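Side-chain contacts in branched-chain phosphotransacylase (PDB 1YCO), which probably transfers acyl groups between coenzyme A and phosphate, as enzymes of the phosphate acetyltransferase and butyryltransferase family do: residues P125-L130 with A170-A175; L153-E158 with P165-A170. All coordinates share one frame; numbering follows the deposited sequence.

Contact 1 (P125-L130 with A170-A175); sequences PTQATL and AKEVTA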
loop_
_atom_site.group_PDB
_atom_site.type_symbol
_atom_site.label_atom_id
_atom_site.label_comp_id
_atom_site.label_asym_id
_atom_site.label_seq_id
_atom_site.Cartn_x
_atom_site.Cartn_y
_atom_site.Cartn_z
ATOM N N PRO A 125 -5.618 -12.982 6.943
ATOM C CA PRO A 125 -6.762 -13.861 6.685
ATOM C C PRO A 125 -6.496 -15.117 5.850
ATOM O O PRO A 125 -5.761 -15.081 4.857
ATOM C CB PRO A 125 -7.756 -12.930 6.000
ATOM C CG PRO A 125 -7.441 -11.595 6.594
ATOM C CD PRO A 125 -5.945 -11.585 6.596
ATOM N N THR A 126 -7.106 -16.217 6.276
ATOM C CA THR A 126 -7.037 -17.496 5.572
ATOM C C THR A 126 -8.190 -17.450 4.576
ATOM O O THR A 126 -8.939 -16.480 4.533
ATOM C CB THR A 126 -7.322 -18.689 6.504
ATOM O OG1 THR A 126 -8.601 -18.503 7.127
ATOM C CG2 THR A 126 -6.250 -18.810 7.570
ATOM N N GLN A 127 -8.365 -18.509 3.803
ATOM C CA GLN A 127 -9.439 -18.525 2.831
ATOM C C GLN A 127 -10.813 -18.364 3.481
ATOM O O GLN A 127 -11.685 -17.675 2.955
ATOM C CB GLN A 127 -9.395 -19.817 2.031
ATOM C CG GLN A 127 -10.576 -20.005 1.101
ATOM C CD GLN A 127 -10.427 -21.237 0.241
ATOM O OE1 GLN A 127 -9.518 -22.041 0.454
ATOM N NE2 GLN A 127 -11.323 -21.399 -0.734
ATOM N N ALA A 128 -11.006 -19.007 4.627
ATOM C CA ALA A 128 -12.289 -18.937 5.315
ATOM C C ALA A 128 -12.549 -17.512 5.809
ATOM O O ALA A 128 -13.653 -16.983 5.683
ATOM C CB ALA A 128 -12.310 -19.920 6.480
ATOM N N THR A 129 -11.510 -16.909 6.371
ATOM C CA THR A 129 -11.585 -15.556 6.879
ATOM C C THR A 129 -11.829 -14.522 5.778
ATOM O O THR A 129 -12.660 -13.609 5.921
ATOM C CB THR A 129 -10.303 -15.195 7.610
ATOM O OG1 THR A 129 -10.070 -16.159 8.639
ATOM C CG2 THR A 129 -10.409 -13.799 8.218
ATOM N N LEU A 130 -11.107 -14.674 4.677
ATOM C CA LEU A 130 -11.237 -13.750 3.561
ATOM C C LEU A 130 -12.668 -13.849 3.053
ATOM O O LEU A 130 -13.289 -12.835 2.750
ATOM C CB LEU A 130 -10.227 -14.105 2.458
ATOM C CG LEU A 130 -9.634 -13.005 1.559
ATOM C CD1 LEU A 130 -10.695 -12.461 0.651
ATOM C CD2 LEU A 130 -9.010 -11.897 2.402
ATOM N N ALA A 170 -6.566 -15.380 -3.803
ATOM C CA ALA A 170 -7.549 -14.721 -4.658
ATOM C C ALA A 170 -8.288 -15.728 -5.529
ATOM O O ALA A 170 -9.516 -15.705 -5.628
ATOM C CB ALA A 170 -6.873 -13.676 -5.546
ATOM N N LYS A 171 -7.531 -16.603 -6.175
ATOM C CA LYS A 171 -8.122 -17.612 -7.042
ATOM C C LYS A 171 -9.073 -18.551 -6.291
ATOM O O LYS A 171 -10.111 -18.926 -6.826
ATOM C CB LYS A 171 -7.025 -18.430 -7.733
ATOM C CG LYS A 171 -7.568 -19.542 -8.624
ATOM C CD LYS A 171 -6.457 -20.392 -9.236
ATOM C CE LYS A 171 -5.624 -21.104 -8.166
ATOM N NZ LYS A 171 -6.462 -21.960 -7.268
ATOM N N GLU A 172 -8.733 -18.930 -5.061
ATOM C CA GLU A 172 -9.604 -19.833 -4.312
ATOM C C GLU A 172 -10.904 -19.178 -3.870
ATOM O O GLU A 172 -11.976 -19.765 -3.996
ATOM C CB GLU A 172 -8.898 -20.378 -3.082
ATOM C CG GLU A 172 -7.654 -21.164 -3.371
ATOM C CD GLU A 172 -6.918 -21.488 -2.095
ATOM O OE1 GLU A 172 -6.851 -20.592 -1.226
ATOM O OE2 GLU A 172 -6.410 -22.626 -1.953
ATOM N N VAL A 173 -10.804 -17.960 -3.352
ATOM C CA VAL A 173 -11.968 -17.217 -2.885
ATOM C C VAL A 173 -12.869 -16.906 -4.077
ATOM O O VAL A 173 -14.094 -16.859 -3.958
ATOM C CB VAL A 173 -11.519 -15.905 -2.191
ATOM C CG1 VAL A 173 -12.726 -15.111 -1.696
ATOM C CG2 VAL A 173 -10.595 -16.237 -1.021
ATOM N N THR A 174 -12.255 -16.687 -5.233
ATOM C CA THR A 174 -13.011 -16.411 -6.448
ATOM C C THR A 174 -13.848 -17.651 -6.778
ATOM O O THR A 174 -15.059 -17.561 -6.992
ATOM C CB THR A 174 -12.065 -16.098 -7.635
ATOM O OG1 THR A 174 -11.326 -14.903 -7.355
ATOM C CG2 THR A 174 -12.860 -15.906 -8.923
ATOM N N ALA A 175 -13.191 -18.809 -6.809
ATOM C CA ALA A 175 -13.861 -20.075 -7.105
ATOM C C ALA A 175 -15.054 -20.279 -6.172
ATOM O O ALA A 175 -16.106 -20.749 -6.595
ATOM C CB ALA A 175 -12.871 -21.242 -6.959
#

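Contact 2 (L153-E158 with P165-A170); sequences LLSAAE and PSSVLA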
loop_
_atom_site.group_PDB
_atom_site.type_symbol
_atom_site.label_atom_id
_atom_site.label_comp_id
_atom_site.label_asym_id
_atom_site.label_seq_id
_atom_site.Cartn_x
_atom_site.Cartn_y
_atom_site.Cartn_z
ATOM N N LEU A 153 -10.307 -8.926 -5.581
ATOM C CA LEU A 153 -9.369 -9.556 -4.665
ATOM C C LEU A 153 -7.992 -9.143 -5.165
ATOM O O LEU A 153 -7.490 -9.663 -6.161
ATOM C CB LEU A 153 -9.535 -11.072 -4.718
ATOM C CG LEU A 153 -10.985 -11.488 -4.462
ATOM C CD1 LEU A 153 -11.110 -13.008 -4.507
ATOM C CD2 LEU A 153 -11.420 -10.958 -3.091
ATOM N N LEU A 154 -7.395 -8.190 -4.463
ATOM C CA LEU A 154 -6.094 -7.640 -4.821
ATOM C C LEU A 154 -4.878 -8.508 -4.621
ATOM O O LEU A 154 -4.751 -9.204 -3.619
ATOM C CB LEU A 154 -5.860 -6.344 -4.062
ATOM C CG LEU A 154 -6.627 -5.110 -4.498
ATOM C CD1 LEU A 154 -6.183 -3.953 -3.606
ATOM C CD2 LEU A 154 -6.321 -4.790 -5.962
ATOM N N SER A 155 -3.972 -8.435 -5.587
ATOM C CA SER A 155 -2.710 -9.165 -5.540
ATOM C C SER A 155 -1.692 -8.401 -6.391
ATOM O O SER A 155 -2.069 -7.565 -7.208
ATOM C CB SER A 155 -2.893 -10.590 -6.066
ATOM O OG SER A 155 -1.699 -11.334 -5.915
ATOM N N ALA A 156 -0.408 -8.681 -6.190
ATOM C CA ALA A 156 0.659 -8.004 -6.927
ATOM C C ALA A 156 0.590 -8.209 -8.436
ATOM O O ALA A 156 0.718 -7.255 -9.218
ATOM C CB ALA A 156 2.019 -8.451 -6.405
ATOM N N ALA A 157 0.392 -9.453 -8.856
ATOM C CA ALA A 157 0.301 -9.763 -10.287
ATOM C C ALA A 157 -1.154 -9.863 -10.745
ATOM O O ALA A 157 -2.049 -10.135 -9.945
ATOM C CB ALA A 157 1.049 -11.076 -10.579
ATOM N N GLU A 158 -1.382 -9.631 -12.034
ATOM C CA GLU A 158 -2.727 -9.706 -12.609
ATOM C C GLU A 158 -2.929 -11.151 -13.081
ATOM O O GLU A 158 -3.971 -11.765 -12.842
ATOM C CB GLU A 158 -2.856 -8.732 -13.796
ATOM C CG GLU A 158 -1.859 -7.545 -13.776
ATOM C CD GLU A 158 -0.581 -7.826 -14.572
ATOM O OE1 GLU A 158 -0.047 -8.962 -14.475
ATOM O OE2 GLU A 158 -0.105 -6.906 -15.289
ATOM N N PRO A 165 1.329 -16.188 -2.525
ATOM C CA PRO A 165 0.249 -16.549 -1.596
ATOM C C PRO A 165 -1.045 -15.756 -1.845
ATOM O O PRO A 165 -2.129 -16.328 -1.863
ATOM C CB PRO A 165 0.862 -16.247 -0.234
ATOM C CG PRO A 165 2.328 -16.552 -0.473
ATOM C CD PRO A 165 2.573 -15.898 -1.788
ATOM N N SER A 166 -0.931 -14.442 -2.037
ATOM C CA SER A 166 -2.118 -13.624 -2.286
ATOM C C SER A 166 -2.750 -13.972 -3.630
ATOM O O SER A 166 -3.967 -13.888 -3.805
ATOM C CB SER A 166 -1.775 -12.137 -2.265
ATOM O OG SER A 166 -0.911 -11.813 -3.330
ATOM N N SER A 167 -1.924 -14.369 -4.586
ATOM C CA SER A 167 -2.443 -14.727 -5.891
ATOM C C SER A 167 -3.322 -15.971 -5.747
ATOM O O SER A 167 -4.463 -16.005 -6.223
ATOM C CB SER A 167 -1.282 -14.996 -6.852
ATOM O OG SER A 167 -1.742 -15.195 -8.167
ATOM N N VAL A 168 -2.784 -16.982 -5.071
ATOM C CA VAL A 168 -3.471 -18.256 -4.841
ATOM C C VAL A 168 -4.729 -18.073 -3.997
ATOM O O VAL A 168 -5.766 -18.690 -4.259
ATOM C CB VAL A 168 -2.527 -19.263 -4.123
ATOM C CG1 VAL A 168 -3.245 -20.586 -3.870
ATOM C CG2 VAL A 168 -1.289 -19.490 -4.974
ATOM N N LEU A 169 -4.633 -17.235 -2.976
ATOM C CA LEU A 169 -5.781 -16.989 -2.132
ATOM C C LEU A 169 -6.909 -16.361 -2.972
ATOM O O LEU A 169 -8.061 -16.776 -2.878
ATOM C CB LEU A 169 -5.382 -16.075 -0.969
ATOM C CG LEU A 169 -6.503 -15.577 -0.035
ATOM C CD1 LEU A 169 -7.396 -16.728 0.401
ATOM C CD2 LEU A 169 -5.872 -14.889 1.166
ATOM N N ALA A 170 -6.566 -15.380 -3.803
ATOM C CA ALA A 170 -7.549 -14.721 -4.658
ATOM C C ALA A 170 -8.288 -15.728 -5.529
ATOM O O ALA A 170 -9.516 -15.705 -5.628
ATOM C CB ALA A 170 -6.873 -13.676 -5.546
#

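Contact 1 (P125-L130 with A170-A175)
Q127 lays its terminal amide over the base of the E172 side chain, NE2 lying 3.5 Å from E172 CB. This is helix-to-helix packing on an alpha/beta domain: the first turn of helix 127-143, with T126 as its N-cap, sits beside the middle of helix 165-177, and the backbones come closest where Q127 CA and V173 CA are 6.4 Å apart. The glutamine reaches across fully extended, with CG anti to the backbone N (chi1 173°), and meets the glutamate side chain at about a right angle. Amide and carboxylate end up nearly parallel, their planes 22° apart, yet no hydrogen bond joins them, since Q127 OE1 faces E172 OE1, acceptor to acceptor, at 3.5 Å. Deeper in, the contact is purely apolar. L130 and V173 are both buried and also cross at about a right angle, and both rest on L153 of strand 150-154 beneath the two helices. Both methyls of V173 are engaged by the leucine: CG1 lies 4.1 Å from L130 CD1, while CG2 touches L130 CB and CD1.

Contact 2 (L153-E158 with P165-A170)
S155 and S166 meet hydroxyl to hydroxyl, S155 OG donating to S166 OG over 2.7 Å, and this is the one hydrogen bond across the contact. S155 gets there because its OG stands anti to the backbone N (chi1 -175°), while S166 turns its own OG in between its backbone N and carbonyl carbon (chi1 65°). S166 OG is also hydrogen-bonded to D222 OD2 of the second subunit, so the serine pair is linked to the dimer interface; since S166 OG accepts from S155, its own hydrogen is probably the one given to the D222 carboxylate. S155 OG comes within 3.3 Å of S167 N as well, but at a poor angle for bonding. The two segments belong to a beta-alpha-beta unit, strand 150-154, helix 165-177 and strand 184-189, with the helix start set against the end of the first strand. One turn on, the packing is close and apolar: L153 CB lies 3.8 Å from A170 CB, and the small alanine lets the backbones draw together to 5.5 Å between L153 CA and A170 CA. L153 CD1 also reaches A170 O at 3.3 Å. The far end is looser. Past S155 the chain swings away from the helix through A156 and A157, both partly exposed, and E158 is poorly ordered, with a weak, long ion pair from its OE2 to K203 NZ.

From the N terminus, the chain enters helix 127-143 at the first half of contact 1, then runs along strand 150-154 and through the loop that contact 2 closes with the start of helix 165-177. Continuing down that helix, it completes contact 1 only at 170-175. Contact 2 therefore falls within the longer loop of contact 1, and the two share A170. Their centres lie 10 Å apart and the two touch directly: L153 CD1 packs 3.7 Å from V173 CB, and L169 CD1 lies 3.6 Å from the backbone CA of Q127. Helix 165-177 is thus tied both to the neighbouring helix 127-143 and to the mixed sheet.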